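2-oxoglutarate dehydrogenase E3 component (Thermus thermophilus, PDB 2YQU) catalyses, as a lipoamide dehydrogenase, the FAD-dependent reoxidation of protein-bound dihydrolipoyl groups with transfer of the electrons to NAD+. Local coordinates at the interface of chains A and B. Sequence-based numbering; all coordinates share one arbitrary frame. Chains: chain A/B, 2-oxoglutarate dehydrogenase E3 component.

Contact 1: the interface of chains A and B. Residues chain A 311, 335-337, 339, 341, 415; chain B 431-434, 436.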
loop_
_atom_site.group_PDB
_atom_site.type_symbol
_atom_site.label_atom_id
_atom_site.label_comp_id
_atom_site.label_asym_id
_atom_site.label_seq_id
_atom_site.Cartn_x
_atom_site.Cartn_y
_atom_site.Cartn_z
ATOM N N HIS A 311 -13.400 10.262 -5.455
ATOM C CA HIS A 311 -12.221 11.057 -5.800
ATOM C C HIS A 311 -12.265 11.658 -7.209
ATOM O O HIS A 311 -11.552 12.635 -7.477
ATOM C CB HIS A 311 -10.947 10.247 -5.592
ATOM C CG HIS A 311 -10.935 8.924 -6.290
ATOM N ND1 HIS A 311 -11.309 7.752 -5.670
ATOM C CD2 HIS A 311 -10.564 8.581 -7.544
ATOM C CE1 HIS A 311 -11.160 6.742 -6.511
ATOM N NE2 HIS A 311 -10.715 7.219 -7.657
ATOM N N ALA A 335 -5.375 9.062 -14.729
ATOM C CA ALA A 335 -4.652 8.782 -13.493
ATOM C C ALA A 335 -5.584 8.486 -12.319
ATOM O O ALA A 335 -5.128 8.384 -11.187
ATOM C CB ALA A 335 -3.730 9.944 -13.158
ATOM N N ILE A 336 -6.889 8.375 -12.592
ATOM C CA ILE A 336 -7.882 8.116 -11.552
ATOM C C ILE A 336 -8.088 6.613 -11.398
ATOM O O ILE A 336 -8.622 5.970 -12.309
ATOM C CB ILE A 336 -9.229 8.797 -11.911
ATOM C CG1 ILE A 336 -9.069 10.314 -11.822
ATOM C CG2 ILE A 336 -10.348 8.309 -10.989
ATOM C CD1 ILE A 336 -10.331 11.104 -12.228
ATOM N N PRO A 337 -7.693 6.048 -10.257
ATOM C CA PRO A 337 -7.905 4.616 -10.018
ATOM C C PRO A 337 -9.345 4.279 -9.676
ATOM O O PRO A 337 -10.067 5.097 -9.096
ATOM C CB PRO A 337 -7.020 4.331 -8.812
ATOM C CG PRO A 337 -6.968 5.603 -8.084
ATOM C CD PRO A 337 -7.011 6.684 -9.116
ATOM N N VAL A 339 -11.202 1.092 -7.687
ATOM C CA VAL A 339 -10.818 -0.000 -6.793
ATOM C C VAL A 339 -12.045 -0.679 -6.196
ATOM O O VAL A 339 -13.043 -0.028 -5.913
ATOM C CB VAL A 339 -9.919 0.517 -5.637
ATOM C CG1 VAL A 339 -9.358 -0.639 -4.808
ATOM C CG2 VAL A 339 -8.798 1.381 -6.190
ATOM N N TYR A 341 -12.946 -2.995 -2.896
ATOM C CA TYR A 341 -12.306 -3.167 -1.577
ATOM C C TYR A 341 -12.665 -4.491 -0.887
ATOM O O TYR A 341 -12.752 -4.587 0.341
ATOM C CB TYR A 341 -12.613 -1.960 -0.705
ATOM C CG TYR A 341 -11.937 -0.729 -1.253
ATOM C CD1 TYR A 341 -12.659 0.259 -1.910
ATOM C CD2 TYR A 341 -10.557 -0.598 -1.187
ATOM C CE1 TYR A 341 -12.017 1.380 -2.445
ATOM C CE2 TYR A 341 -9.917 0.509 -1.720
ATOM C CZ TYR A 341 -10.655 1.498 -2.327
ATOM O OH TYR A 341 -9.987 2.579 -2.854
ATOM N N ALA A 415 -1.035 4.978 -10.247
ATOM C CA ALA A 415 -1.800 6.173 -10.551
ATOM C C ALA A 415 -0.874 7.390 -10.597
ATOM O O ALA A 415 -0.981 8.212 -11.517
ATOM C CB ALA A 415 -2.918 6.359 -9.543
ATOM N N PRO B 431 -4.374 12.409 -8.488
ATOM C CA PRO B 431 -5.515 11.634 -7.985
ATOM C C PRO B 431 -5.095 10.507 -7.039
ATOM O O PRO B 431 -4.094 9.831 -7.266
ATOM C CB PRO B 431 -6.161 11.088 -9.262
ATOM C CG PRO B 431 -5.769 12.029 -10.331
ATOM C CD PRO B 431 -4.392 12.515 -9.962
ATOM N N HIS B 432 -5.860 10.336 -5.968
ATOM C CA HIS B 432 -5.688 9.228 -5.043
ATOM C C HIS B 432 -7.049 8.632 -4.738
ATOM O O HIS B 432 -8.008 9.365 -4.493
ATOM C CB HIS B 432 -5.022 9.701 -3.759
ATOM C CG HIS B 432 -3.575 10.053 -3.921
ATOM N ND1 HIS B 432 -3.150 11.310 -4.290
ATOM C CD2 HIS B 432 -2.457 9.303 -3.789
ATOM C CE1 HIS B 432 -1.832 11.326 -4.348
ATOM N NE2 HIS B 432 -1.385 10.121 -4.055
ATOM N N ALA B 433 -7.126 7.305 -4.763
ATOM C CA ALA B 433 -8.359 6.592 -4.464
ATOM C C ALA B 433 -8.918 6.962 -3.085
ATOM O O ALA B 433 -8.167 7.127 -2.116
ATOM C CB ALA B 433 -8.140 5.109 -4.564
ATOM N N HIS B 434 -10.237 7.145 -3.027
ATOM C CA HIS B 434 -10.942 7.307 -1.769
ATOM C C HIS B 434 -11.812 6.068 -1.558
ATOM O O HIS B 434 -12.445 5.601 -2.509
ATOM C CB HIS B 434 -11.831 8.553 -1.796
ATOM C CG HIS B 434 -12.620 8.758 -0.540
ATOM N ND1 HIS B 434 -12.157 9.510 0.515
ATOM C CD2 HIS B 434 -13.837 8.294 -0.167
ATOM C CE1 HIS B 434 -13.056 9.506 1.485
ATOM N NE2 HIS B 434 -14.083 8.771 1.098
ATOM N N SER B 436 -8.584 5.608 0.941
ATOM C CA SER B 436 -7.354 4.830 0.966
ATOM C C SER B 436 -6.314 5.501 1.853
ATOM O O SER B 436 -6.335 6.709 2.055
ATOM C CB SER B 436 -6.814 4.649 -0.453
ATOM O OG SER B 436 -6.267 5.855 -0.958
HETATM O O HOH W 1 -11.454 4.119 -4.543
HETATM O O HOH W 2 -2.664 9.826 -9.585
#
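The imidazole of A:His311 takes B:Ala433 on one face: CA of the alanine stands 3.7 Å from the centroid of the A:His311 ring, displaced toward the rim, in a CH-pi contact. One edge of the ring points to its own chain, where NE2 of A:His311 donates to the carbonyl O of A:Pro337 at 2.6 Å, with this acceptor only 9° out of the imidazole plane; elsewhere on the rim, O of B:His434 and water 1 lie in the ring plane. The other ring nitrogen, ND1 of A:His311, receives the backbone N-H of B:His434 at 2.9 Å. This donor is not in plane; it lies above the ring on the same face as B:Ala433 CA, a tilted approach. With NE2 donating and ND1 accepting, the pair of bonds would suit a neutral imidazole. Chi1 of 53° sets CG between the backbone N and the carbonyl carbon and turns the ring against the B:Ala433 backbone, with CG of A:His311 3.5 Å from O of B:His432.

The phenol ring of A:Tyr341 has CG1 of A:Val339, from its own chain, over one face near the rim, while its OH touches CB of B:Ala433 at 3.6 Å. Water 1 sits at the edge of that ring and joins the tyrosine OH to O of B:His434. The B:Ala433 methyl also meets CG of A:Pro337 at 3.7 Å. OG of B:Ser436 donates to the B:Ala433 carbonyl and ties the turn together. CB of B:Pro431 lies 4.0 Å from CG1 of A:Ile336, the side chains at about a right angle. Water 2 is held firmly by O of B:Pro431 and more loosely by O of A:Ala335, at 3.3 Å.

The patch seats B:His434, the family's catalytic base, at chain A's active site. Its loop, between helices 424-429 and 438-449, packs against chain A's helix 310-326, strand 338-340 and helix 407-419.

Contact 2: the interface of chains A and B. Residues chain A 432-436; chain B 45, 310-311, 337, 339, 341.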
loop_
_atom_site.group_PDB
_atom_site.type_symbol
_atom_site.label_atom_id
_atom_site.label_comp_id
_atom_site.label_asym_id
_atom_site.label_seq_id
_atom_site.Cartn_x
_atom_site.Cartn_y
_atom_site.Cartn_z
ATOM N N HIS A 432 12.264 0.121 -5.064
ATOM C CA HIS A 432 11.119 -0.378 -4.324
ATOM C C HIS A 432 11.613 -1.184 -3.152
ATOM O O HIS A 432 12.495 -2.027 -3.312
ATOM C CB HIS A 432 10.239 -1.233 -5.216
ATOM C CG HIS A 432 9.510 -0.449 -6.264
ATOM N ND1 HIS A 432 10.052 -0.173 -7.501
ATOM C CD2 HIS A 432 8.305 0.166 -6.235
ATOM C CE1 HIS A 432 9.189 0.537 -8.206
ATOM N NE2 HIS A 432 8.119 0.756 -7.461
ATOM N N ALA A 433 11.048 -0.902 -1.979
ATOM C CA ALA A 433 11.372 -1.598 -0.741
ATOM C C ALA A 433 11.224 -3.107 -0.891
ATOM O O ALA A 433 10.250 -3.592 -1.481
ATOM C CB ALA A 433 10.463 -1.096 0.384
ATOM N N HIS A 434 12.210 -3.843 -0.379
ATOM C CA HIS A 434 12.111 -5.292 -0.278
ATOM C C HIS A 434 11.980 -5.695 1.199
ATOM O O HIS A 434 12.695 -5.142 2.032
ATOM C CB HIS A 434 13.355 -5.929 -0.878
ATOM C CG HIS A 434 13.384 -7.415 -0.752
ATOM N ND1 HIS A 434 12.692 -8.247 -1.604
ATOM C CD2 HIS A 434 14.008 -8.219 0.140
ATOM C CE1 HIS A 434 12.894 -9.502 -1.242
ATOM N NE2 HIS A 434 13.686 -9.511 -0.186
ATOM N N PRO A 435 11.110 -6.645 1.554
ATOM C CA PRO A 435 10.123 -7.264 0.671
ATOM C C PRO A 435 8.795 -6.521 0.777
ATOM O O PRO A 435 8.304 -6.322 1.882
ATOM C CB PRO A 435 9.976 -8.680 1.248
ATOM C CG PRO A 435 10.490 -8.589 2.679
ATOM C CD PRO A 435 11.063 -7.221 2.907
ATOM N N SER A 436 8.225 -6.118 -0.351
ATOM C CA SER A 436 6.958 -5.400 -0.341
ATOM C C SER A 436 6.138 -5.758 -1.565
ATOM O O SER A 436 6.673 -6.183 -2.589
ATOM C CB SER A 436 7.197 -3.896 -0.291
ATOM O OG SER A 436 7.673 -3.413 -1.527
ATOM N N CYS B 45 15.439 -10.765 5.578
ATOM C CA CYS B 45 14.168 -10.147 5.185
ATOM C C CYS B 45 13.025 -11.144 5.107
ATOM O O CYS B 45 11.961 -10.898 5.636
ATOM C CB CYS B 45 14.255 -9.455 3.819
ATOM S SG CYS B 45 15.872 -8.850 3.303
ATOM N N ALA B 310 18.359 -4.665 1.343
ATOM C CA ALA B 310 18.337 -5.593 0.229
ATOM C C ALA B 310 18.130 -4.899 -1.109
ATOM O O ALA B 310 18.851 -5.162 -2.059
ATOM C CB ALA B 310 17.277 -6.667 0.445
ATOM N N HIS B 311 17.153 -4.004 -1.196
ATOM C CA HIS B 311 16.923 -3.300 -2.459
ATOM C C HIS B 311 18.036 -2.296 -2.793
ATOM O O HIS B 311 18.225 -1.951 -3.965
ATOM C CB HIS B 311 15.550 -2.626 -2.484
ATOM C CG HIS B 311 15.237 -1.831 -1.259
ATOM N ND1 HIS B 311 15.004 -2.413 -0.031
ATOM C CD2 HIS B 311 15.071 -0.500 -1.081
ATOM C CE1 HIS B 311 14.735 -1.472 0.855
ATOM N NE2 HIS B 311 14.776 -0.303 0.246
ATOM N N PRO B 337 13.719 3.698 0.039
ATOM C CA PRO B 337 13.020 3.685 1.330
ATOM C C PRO B 337 13.674 2.747 2.343
ATOM O O PRO B 337 14.286 1.742 1.965
ATOM C CB PRO B 337 11.618 3.187 0.966
ATOM C CG PRO B 337 11.808 2.361 -0.237
ATOM C CD PRO B 337 13.020 2.879 -0.964
ATOM N N VAL B 339 12.300 0.739 5.724
ATOM C CA VAL B 339 11.021 0.397 6.343
ATOM C C VAL B 339 11.233 -0.574 7.493
ATOM O O VAL B 339 12.096 -1.432 7.425
ATOM C CB VAL B 339 10.064 -0.245 5.307
ATOM C CG1 VAL B 339 8.672 -0.466 5.889
ATOM C CG2 VAL B 339 9.998 0.618 4.046
ATOM N N TYR B 341 9.018 -3.364 9.534
ATOM C CA TYR B 341 7.791 -4.113 9.231
ATOM C C TYR B 341 7.048 -4.617 10.465
ATOM O O TYR B 341 6.425 -5.675 10.445
ATOM C CB TYR B 341 8.107 -5.258 8.260
ATOM C CG TYR B 341 8.531 -4.707 6.938
ATOM C CD1 TYR B 341 9.867 -4.665 6.576
ATOM C CD2 TYR B 341 7.597 -4.153 6.072
ATOM C CE1 TYR B 341 10.258 -4.114 5.357
ATOM C CE2 TYR B 341 7.981 -3.592 4.855
ATOM C CZ TYR B 341 9.305 -3.604 4.495
ATOM O OH TYR B 341 9.688 -3.058 3.290
HETATM O O HOH W 3 12.339 -2.560 2.911
#
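The A:His432 to A:Ser436 stretch is the His-Ala-His-Pro-Ser form of the histidine-proline motif of lipoamide dehydrogenases, and it brings the catalytic base A:His434 to the redox-active cysteines of chain B. CD2 of A:His434 meets the sulfur SG of B:Cys45 at 3.7 Å, the sulfur lying in plane at the imidazole edge, and CB of B:Ala310 backs the same carbon. CG of A:His434 is anti to the backbone N (chi1 177°), which swings the ring away from B:His311 and toward the cysteine. A:Pro435, entered through a cis peptide bond, holds its CB over the centre of one face of that ring, and its CD packs 4.0 Å from CE1 of B:Tyr341.

B:His311 presents a ring face to the motif. CA of A:Ala433 lies over the centre of its ring, 3.6 Å from the centroid. NE2 of B:His311 donates to O of B:Pro337 at 2.7 Å, almost exactly in the ring plane. The backbone N-H of A:His434 points at ND1 of B:His311, 3.2 Å from N, but comes steeply over the ring face, so any hydrogen bond is weak and badly aligned with the in-plane lone pair. An alanine in place of B:His311 would probably lose this weak contact, leave the B:Pro337 carbonyl without its donor and open a gap against CA of A:Ala433, letting the backbone that carries the base shift.

The A:Ala433 methyl is gathered by B:Tyr341 OH, B:Pro337 CG and CG2 of B:Val339. Water 3, at the edge of the tyrosine ring, sits 2.7 Å from OH of B:Tyr341 and 2.8 Å from the carbonyl O of A:His434.

Contact 1 and contact 2 are twins of the two-fold interface, with the chains exchanged and their C-alpha centres about 24 Å apart. Each pairs the loop before helix 438-449 of one subunit with the start of helix 310-326 and strand 338-340 of the other. Contact 1 takes in the side toward 3-10 helix 333-335 and helix 407-419, contact 2 the side toward helix 45-63 with its redox cysteine; by the two-fold, each is expected at the other. Because each subunit supplies the base for its partner's disulfide and flavin, neither active site is complete in one chain, and the dimer is the catalytic unit.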